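PDB 3G13: putative conjugative transposon recombinase from Clostridium difficile, which probably binds DNA and exchanges its strands as a serine-type recombinase, the crystallised piece being its resolvase-like N-terminal domain. Local coordinates for residues L22-Y25 / K26-V29; K114-T117 / L118-D121; A133-E136 / V137-S141; S141-V144 / K145-L148. All coordinates share one frame; numbering follows the deposited sequence.

All four contacts are local, each formed within one continuous run of the resolvase-type domain, and they follow one another along the chain. Interaction 1 caps the start of helix 25-37, which lies against the mixed sheet. Interaction 2 turns the chain from edge strand 115-116 into the long helix 120-150, and interactions 3 and 4 lie successively further along that helix. Centres of interactions 1 and 2 are about 25 Å apart, those of 2 and 3 also about 25 Å, and those of 3 and 4, which share S141, about 11 Å. Interactions 2, 3 and 4 all meet the second subunit, so the long helix carries contacts with it along its length.

Interaction 1 (L22-Y25 / K26-V29); sequences LNSY and KSQV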
# COMPACT_ATOMS: atom_id res chain seq x y z
N LEU A 22 19.33 18.05 11.53
CA LEU A 22 18.17 17.36 12.09
C LEU A 22 18.20 15.84 11.89
O LEU A 22 17.72 15.10 12.75
CB LEU A 22 16.87 17.96 11.54
CG LEU A 22 15.89 18.34 12.65
CD1 LEU A 22 15.33 19.75 12.44
CD2 LEU A 22 14.78 17.29 12.81
N ASN A 23 18.79 15.39 10.79
CA ASN A 23 18.98 13.96 10.51
C ASN A 23 20.39 13.43 10.80
O ASN A 23 20.74 12.31 10.44
CB ASN A 23 18.58 13.63 9.07
CG ASN A 23 17.08 13.83 8.84
OD1 ASN A 23 16.24 13.26 9.55
ND2 ASN A 23 16.75 14.67 7.88
N SER A 24 21.20 14.25 11.47
CA SER A 24 22.47 13.77 11.97
C SER A 24 22.25 12.70 13.06
O SER A 24 21.19 12.63 13.70
CB SER A 24 23.32 14.92 12.50
OG SER A 24 22.96 15.26 13.82
N TYR A 25 23.25 11.84 13.22
CA TYR A 25 23.27 10.84 14.26
C TYR A 25 23.11 11.46 15.66
O TYR A 25 22.20 11.07 16.41
CB TYR A 25 24.58 10.02 14.21
CG TYR A 25 24.71 9.01 15.32
CD1 TYR A 25 23.97 7.83 15.29
CD2 TYR A 25 25.56 9.23 16.42
CE1 TYR A 25 24.06 6.91 16.28
CE2 TYR A 25 25.68 8.30 17.40
CZ TYR A 25 24.93 7.14 17.35
OH TYR A 25 25.02 6.18 18.34
N LYS A 26 23.96 12.43 16.00
CA LYS A 26 23.92 13.06 17.33
C LYS A 26 22.56 13.69 17.65
O LYS A 26 22.05 13.48 18.76
CB LYS A 26 25.01 14.12 17.50
CG LYS A 26 26.37 13.54 17.49
CD LYS A 26 27.41 14.60 17.81
CE LYS A 26 28.83 14.03 17.70
NZ LYS A 26 29.82 15.11 18.06
N SER A 27 22.01 14.47 16.72
CA SER A 27 20.68 15.09 16.94
C SER A 27 19.59 14.04 17.19
O SER A 27 18.74 14.22 18.05
CB SER A 27 20.26 15.98 15.77
OG SER A 27 21.12 17.10 15.66
N GLN A 28 19.60 12.96 16.41
CA GLN A 28 18.64 11.89 16.60
C GLN A 28 18.83 11.10 17.88
O GLN A 28 17.87 10.74 18.54
CB GLN A 28 18.62 10.95 15.38
CG GLN A 28 18.07 11.64 14.15
CD GLN A 28 17.88 10.67 12.98
OE1 GLN A 28 16.90 9.94 12.93
NE2 GLN A 28 18.83 10.68 12.05
N VAL A 29 20.08 10.81 18.24
CA VAL A 29 20.36 10.23 19.53
C VAL A 29 19.78 11.09 20.67
O VAL A 29 19.11 10.55 21.58
CB VAL A 29 21.87 9.91 19.73
CG1 VAL A 29 22.17 9.53 21.19
CG2 VAL A 29 22.28 8.74 18.78
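Y25 lays one face of its ring over the methyl CG2 of V29, one helical turn on. The CH-pi contact runs 3.6 Å from V29 CG2 to the ring centroid, 19° off the ring normal, and the methyl is offset toward the phenol end, where Y25 CZ is its nearest ring atom at 3.4 Å. With CG anti to the backbone N (chi1 177°), the Y25 ring reaches V29. In the backbone of the same two residues, V29 N donates to Y25 O at 2.8 Å in a nearly straight bond. S24 is the N-cap: its OG accepts from S27 N at 3.2 Å and is also bonded to Q21 O, as is S27 OG. Q28 N closes the first turn on S24 O at 3.2 Å. The Q28 chain, extended beyond CG, reaches to the loop, where NE2 makes a weak, bent bond to N23 O at 3.0 Å and a further bond to R13 O. N23 OD1 is held by R86. The capped end thus rests against strands 6-14 and 42-51, two parallel strands of the mixed sheet: Y25 packs on V14 and A49, Q28 on C12, and V29 on I47.

Interaction 2 (K114-T117 / L118-D121); sequences KINT and LTMD
N116 and T119 carry most of the hydrogen bonding, in a type I beta turn that runs from one to the other. N116 O accepts twice: T119 OG1 donates to it at 2.9 Å in the carbonyl plane, while T119 N, at 3.2 Å, approaches from above that plane. The N116 side chain adds a third bond, OD1 taking the L118 N-H at 2.8 Å within the plane of its amide, an Asx turn nested in the type I turn. Its CG stands anti to the backbone N (chi1 175°), which swings the amide forward over the turn. T119 is also the N-cap of helix 120-150, its OG1 accepting from G122 N.

Two waters bridge the bend. One donates to K114 O and to D121 OD2, at 2.9 and 2.8 Å; the other accepts from N116 N and donates to T119 OG1.

Apolar contact is slight: N116 CB lies 3.9 Å from T119 CG2, and I115 CG2 approaches the backbone of D121. Further out, T117 OG1 bonds to V108 N on the adjacent strand, and I115 packs on V128 of the second subunit.

The T119 hydroxyl therefore gives its proton to the turn and receives one from the helix and one from water. Within the bend itself the contact is mainly polar, and these bonds probably help to fix the turn.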
# COMPACT_ATOMS: atom_id res chain seq x y z
N LYS A 114 1.89 8.02 11.95
CA LYS A 114 1.17 7.84 13.23
C LYS A 114 0.47 6.46 13.34
O LYS A 114 -0.74 6.37 13.54
CB LYS A 114 0.22 9.01 13.52
CG LYS A 114 0.97 10.31 13.74
CD LYS A 114 0.07 11.52 13.85
CE LYS A 114 0.92 12.80 13.97
NZ LYS A 114 0.07 14.04 14.11
N ILE A 115 1.25 5.40 13.14
CA ILE A 115 0.69 4.03 13.12
C ILE A 115 1.50 3.17 14.05
O ILE A 115 2.74 3.12 13.91
CB ILE A 115 0.69 3.37 11.69
CG1 ILE A 115 -0.12 4.21 10.66
CG2 ILE A 115 0.14 1.95 11.78
CD1 ILE A 115 0.01 3.74 9.15
N ASN A 116 0.82 2.54 14.99
CA ASN A 116 1.38 1.47 15.83
C ASN A 116 0.95 0.19 15.16
O ASN A 116 -0.24 -0.02 14.94
CB ASN A 116 0.85 1.54 17.27
CG ASN A 116 1.33 0.37 18.16
OD1 ASN A 116 1.18 -0.81 17.80
ND2 ASN A 116 1.87 0.69 19.35
N THR A 117 1.91 -0.66 14.83
CA THR A 117 1.63 -1.82 13.95
C THR A 117 0.77 -2.90 14.64
O THR A 117 0.25 -3.80 13.96
CB THR A 117 2.94 -2.46 13.45
OG1 THR A 117 3.77 -2.79 14.60
CG2 THR A 117 3.68 -1.51 12.50
N LEU A 118 0.56 -2.80 15.95
CA LEU A 118 -0.26 -3.80 16.66
C LEU A 118 -1.75 -3.43 16.75
O LEU A 118 -2.55 -4.25 17.21
CB LEU A 118 0.32 -4.11 18.06
CG LEU A 118 1.77 -4.62 18.10
CD1 LEU A 118 2.13 -5.01 19.54
CD2 LEU A 118 2.00 -5.79 17.13
N THR A 119 -2.11 -2.24 16.28
CA THR A 119 -3.51 -1.75 16.34
C THR A 119 -4.29 -2.32 15.12
O THR A 119 -3.70 -2.97 14.25
CB THR A 119 -3.60 -0.20 16.35
OG1 THR A 119 -3.07 0.35 15.12
CG2 THR A 119 -2.84 0.40 17.57
N MSE A 120 -5.59 -2.07 15.06
CA MSE A 120 -6.36 -2.39 13.87
C MSE A 120 -5.89 -1.56 12.67
O MSE A 120 -5.93 -2.04 11.54
CB MSE A 120 -7.85 -2.18 14.11
CG MSE A 120 -8.46 -3.16 15.06
SE MSE A 120 -10.41 -2.81 15.03
CE MSE A 120 -10.87 -3.68 13.32
N ASP A 121 -5.40 -0.34 12.92
CA ASP A 121 -4.74 0.43 11.85
C ASP A 121 -3.45 -0.24 11.35
O ASP A 121 -3.18 -0.18 10.15
CB ASP A 121 -4.48 1.88 12.25
CG ASP A 121 -5.74 2.77 12.15
OD1 ASP A 121 -6.80 2.30 11.68
OD2 ASP A 121 -5.65 3.94 12.52
O HOH W 1 -3.07 4.78 13.02
O HOH W 2 -2.01 3.25 15.18

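Interaction 3 (A133-E136 / V137-S141); sequences AQQE and VENIS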
# COMPACT_ATOMS: atom_id res chain seq x y z
N ALA A 133 2.35 -5.05 -2.57
CA ALA A 133 3.44 -5.99 -2.90
C ALA A 133 3.07 -7.03 -3.98
O ALA A 133 3.91 -7.38 -4.80
CB ALA A 133 3.95 -6.69 -1.65
N GLN A 134 1.83 -7.52 -3.96
CA GLN A 134 1.37 -8.47 -4.98
C GLN A 134 1.39 -7.81 -6.36
O GLN A 134 1.85 -8.40 -7.33
CB GLN A 134 -0.04 -8.99 -4.68
CG GLN A 134 -0.59 -10.03 -5.70
CD GLN A 134 0.27 -11.30 -5.79
OE1 GLN A 134 0.90 -11.71 -4.81
NE2 GLN A 134 0.27 -11.94 -6.96
N GLN A 135 0.90 -6.59 -6.43
CA GLN A 135 0.90 -5.81 -7.68
C GLN A 135 2.34 -5.48 -8.16
O GLN A 135 2.62 -5.54 -9.36
CB GLN A 135 0.11 -4.54 -7.48
CG GLN A 135 0.02 -3.65 -8.68
CD GLN A 135 -0.97 -2.52 -8.49
OE1 GLN A 135 -0.74 -1.60 -7.69
NE2 GLN A 135 -2.06 -2.55 -9.27
N GLU A 136 3.22 -5.11 -7.23
CA GLU A 136 4.60 -4.81 -7.58
C GLU A 136 5.29 -6.07 -8.14
O GLU A 136 6.01 -5.98 -9.11
CB GLU A 136 5.41 -4.33 -6.38
CG GLU A 136 5.04 -2.95 -5.84
CD GLU A 136 5.81 -2.65 -4.53
OE1 GLU A 136 6.38 -3.59 -3.95
OE2 GLU A 136 5.82 -1.50 -4.09
N VAL A 137 5.05 -7.22 -7.54
CA VAL A 137 5.62 -8.48 -8.02
C VAL A 137 5.10 -8.87 -9.43
O VAL A 137 5.89 -9.24 -10.33
CB VAL A 137 5.40 -9.61 -6.99
CG1 VAL A 137 5.67 -10.98 -7.62
CG2 VAL A 137 6.30 -9.40 -5.78
N GLU A 138 3.79 -8.77 -9.62
CA GLU A 138 3.20 -9.01 -10.92
C GLU A 138 3.68 -8.00 -11.96
O GLU A 138 3.88 -8.37 -13.12
CB GLU A 138 1.68 -9.03 -10.84
CG GLU A 138 1.15 -10.04 -9.86
CD GLU A 138 -0.39 -10.02 -9.78
OE1 GLU A 138 -1.03 -9.20 -10.45
OE2 GLU A 138 -0.95 -10.84 -9.04
N ASN A 139 3.84 -6.73 -11.56
CA ASN A 139 4.39 -5.72 -12.48
C ASN A 139 5.81 -6.07 -12.96
O ASN A 139 6.11 -5.95 -14.14
CB ASN A 139 4.34 -4.31 -11.89
CG ASN A 139 3.02 -3.61 -12.15
OD1 ASN A 139 2.36 -3.86 -13.16
ND2 ASN A 139 2.63 -2.72 -11.24
N ILE A 140 6.67 -6.54 -12.03
CA ILE A 140 8.05 -6.95 -12.36
C ILE A 140 7.99 -8.10 -13.35
O ILE A 140 8.68 -8.10 -14.35
CB ILE A 140 8.84 -7.36 -11.10
CG1 ILE A 140 9.14 -6.11 -10.25
CG2 ILE A 140 10.13 -8.14 -11.45
CD1 ILE A 140 9.60 -6.44 -8.80
N SER A 141 7.15 -9.08 -13.05
CA SER A 141 6.99 -10.24 -13.87
C SER A 141 6.53 -9.87 -15.30
O SER A 141 7.12 -10.33 -16.30
CB SER A 141 6.09 -11.23 -13.15
OG SER A 141 5.70 -12.24 -14.04
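E138 OE2 takes two partners, Q134 NE2 of the same helix and R86 NH2 of the second subunit, the latter in a salt bridge. The Q134 bond is short, 2.7 Å from NE2 to OE2, and nearly straight at 172°. It meets the oxygen on its anti side, somewhat out of the carboxylate plane, while OE2 lies almost within the amide plane of Q134. The two flat groups stand 80° apart, so the amide presents an N-H and does not stack. A bend at chi2 (61°) turns the Q134 chain along the helix toward E138, whose own chain is extended and passes over Q134 O, with CG 3.1 Å from that oxygen. The other carboxylate oxygen, E138 OE1, bonds to Q57 of the second subunit.

This is an i to i+4 pair on the long helix 120-150 of the resolvase-type domain, and the backbone beneath follows regular alpha-helical bonding: E138 N to Q134 O and I140 N to E136 O, each 3.0 Å.

Q135 and N139, also four residues apart, lie side by side with their amide planes nearly parallel. Q135 CG is 3.8 Å from N139 ND2, but both amides spend their N-H groups on the second subunit, Q135 NE2 on A88 O and N139 ND2 on R89 O. E136 OE2 instead bonds to T91 of its own chain, and E136 also packs against E136 of the second subunit. V137 places CG2 3.3 Å from A133 O, and both residues pack on helix 91-102.

Interaction 4 (S141-V144 / K145-L148); sequences SANV and KKGL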
# COMPACT_ATOMS: atom_id res chain seq x y z
N SER A 141 7.15 -9.08 -13.05
CA SER A 141 6.99 -10.24 -13.87
C SER A 141 6.53 -9.87 -15.30
O SER A 141 7.12 -10.33 -16.30
CB SER A 141 6.09 -11.23 -13.15
OG SER A 141 5.70 -12.24 -14.04
N ALA A 142 5.54 -8.98 -15.39
CA ALA A 142 5.06 -8.48 -16.68
C ALA A 142 6.14 -7.75 -17.47
O ALA A 142 6.26 -7.93 -18.69
CB ALA A 142 3.82 -7.59 -16.51
N ASN A 143 6.92 -6.93 -16.77
CA ASN A 143 7.97 -6.13 -17.38
C ASN A 143 9.12 -6.98 -17.90
O ASN A 143 9.71 -6.67 -18.92
CB ASN A 143 8.47 -5.04 -16.40
CG ASN A 143 7.46 -3.92 -16.23
OD1 ASN A 143 6.65 -3.66 -17.13
ND2 ASN A 143 7.48 -3.25 -15.08
N VAL A 144 9.43 -8.05 -17.17
CA VAL A 144 10.42 -9.02 -17.56
C VAL A 144 9.99 -9.71 -18.86
O VAL A 144 10.77 -9.78 -19.80
CB VAL A 144 10.66 -10.07 -16.43
CG1 VAL A 144 11.38 -11.31 -16.96
CG2 VAL A 144 11.46 -9.45 -15.29
N LYS A 145 8.74 -10.17 -18.91
CA LYS A 145 8.22 -10.81 -20.11
C LYS A 145 8.20 -9.85 -21.31
O LYS A 145 8.59 -10.26 -22.41
CB LYS A 145 6.84 -11.41 -19.85
CG LYS A 145 6.85 -12.64 -18.93
CD LYS A 145 5.45 -13.26 -18.95
CE LYS A 145 5.24 -14.29 -17.82
NZ LYS A 145 5.77 -15.63 -18.25
N LYS A 146 7.74 -8.60 -21.11
CA LYS A 146 7.83 -7.57 -22.16
C LYS A 146 9.27 -7.32 -22.60
O LYS A 146 9.53 -7.21 -23.80
CB LYS A 146 7.19 -6.24 -21.72
CG LYS A 146 5.71 -6.12 -22.13
CD LYS A 146 4.89 -5.32 -21.12
CE LYS A 146 5.52 -3.95 -20.82
NZ LYS A 146 5.33 -3.57 -19.37
N GLY A 147 10.18 -7.18 -21.64
CA GLY A 147 11.61 -6.99 -21.97
C GLY A 147 12.20 -8.08 -22.87
O GLY A 147 12.97 -7.80 -23.81
N LEU A 148 11.88 -9.34 -22.58
CA LEU A 148 12.35 -10.48 -23.39
C LEU A 148 11.90 -10.34 -24.85
O LEU A 148 12.67 -10.64 -25.78
CB LEU A 148 11.87 -11.83 -22.82
CG LEU A 148 12.51 -12.21 -21.47
CD1 LEU A 148 11.89 -13.51 -20.90
CD2 LEU A 148 14.03 -12.31 -21.59
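N143 OD1 accepts from the ammonium of K146, with NZ only 2.6 Å away and nearly in line with the side-chain C=O. This is an i to i+3 pairing in which the two side chains lie alongside each other and point the same way. K146 reaches back by bending at three of its torsions: chi3 of 53° makes the sharpest turn, bringing the tip round to N143.

The backbone acceptors are used in regular alpha-helical fashion. K145 N donates to S141 O, K146 N to A142 O, G147 N to N143 O and L148 N to V144 O, four i to i+4 bonds of 2.8 to 3.1 Å. N143 O has a second partner, a hydroxyl of a bound glycerol, probably from the crystallisation liquor.

Aliphatic parts of the later residues cover the same carbonyls. K145 CG sits 3.5 Å from S141 O, and L148 CG is 3.4 Å from V144 O. The K145 chain then continues past S141, its CE 4.3 Å from S141 OG. At the subunit boundary, A142 packs on V58 of the second subunit.

Chemically, this far part of helix 120-150 is held by its own main-chain bonds, with one lysine-amide bond added at the surface. K146 is exposed and probably carries its usual positive charge, and the amide oxygen of N143 solvates that charge without neutralising it; with K145 it gives this exposed stretch a basic character, consistent with the DNA binding expected of the whole protein.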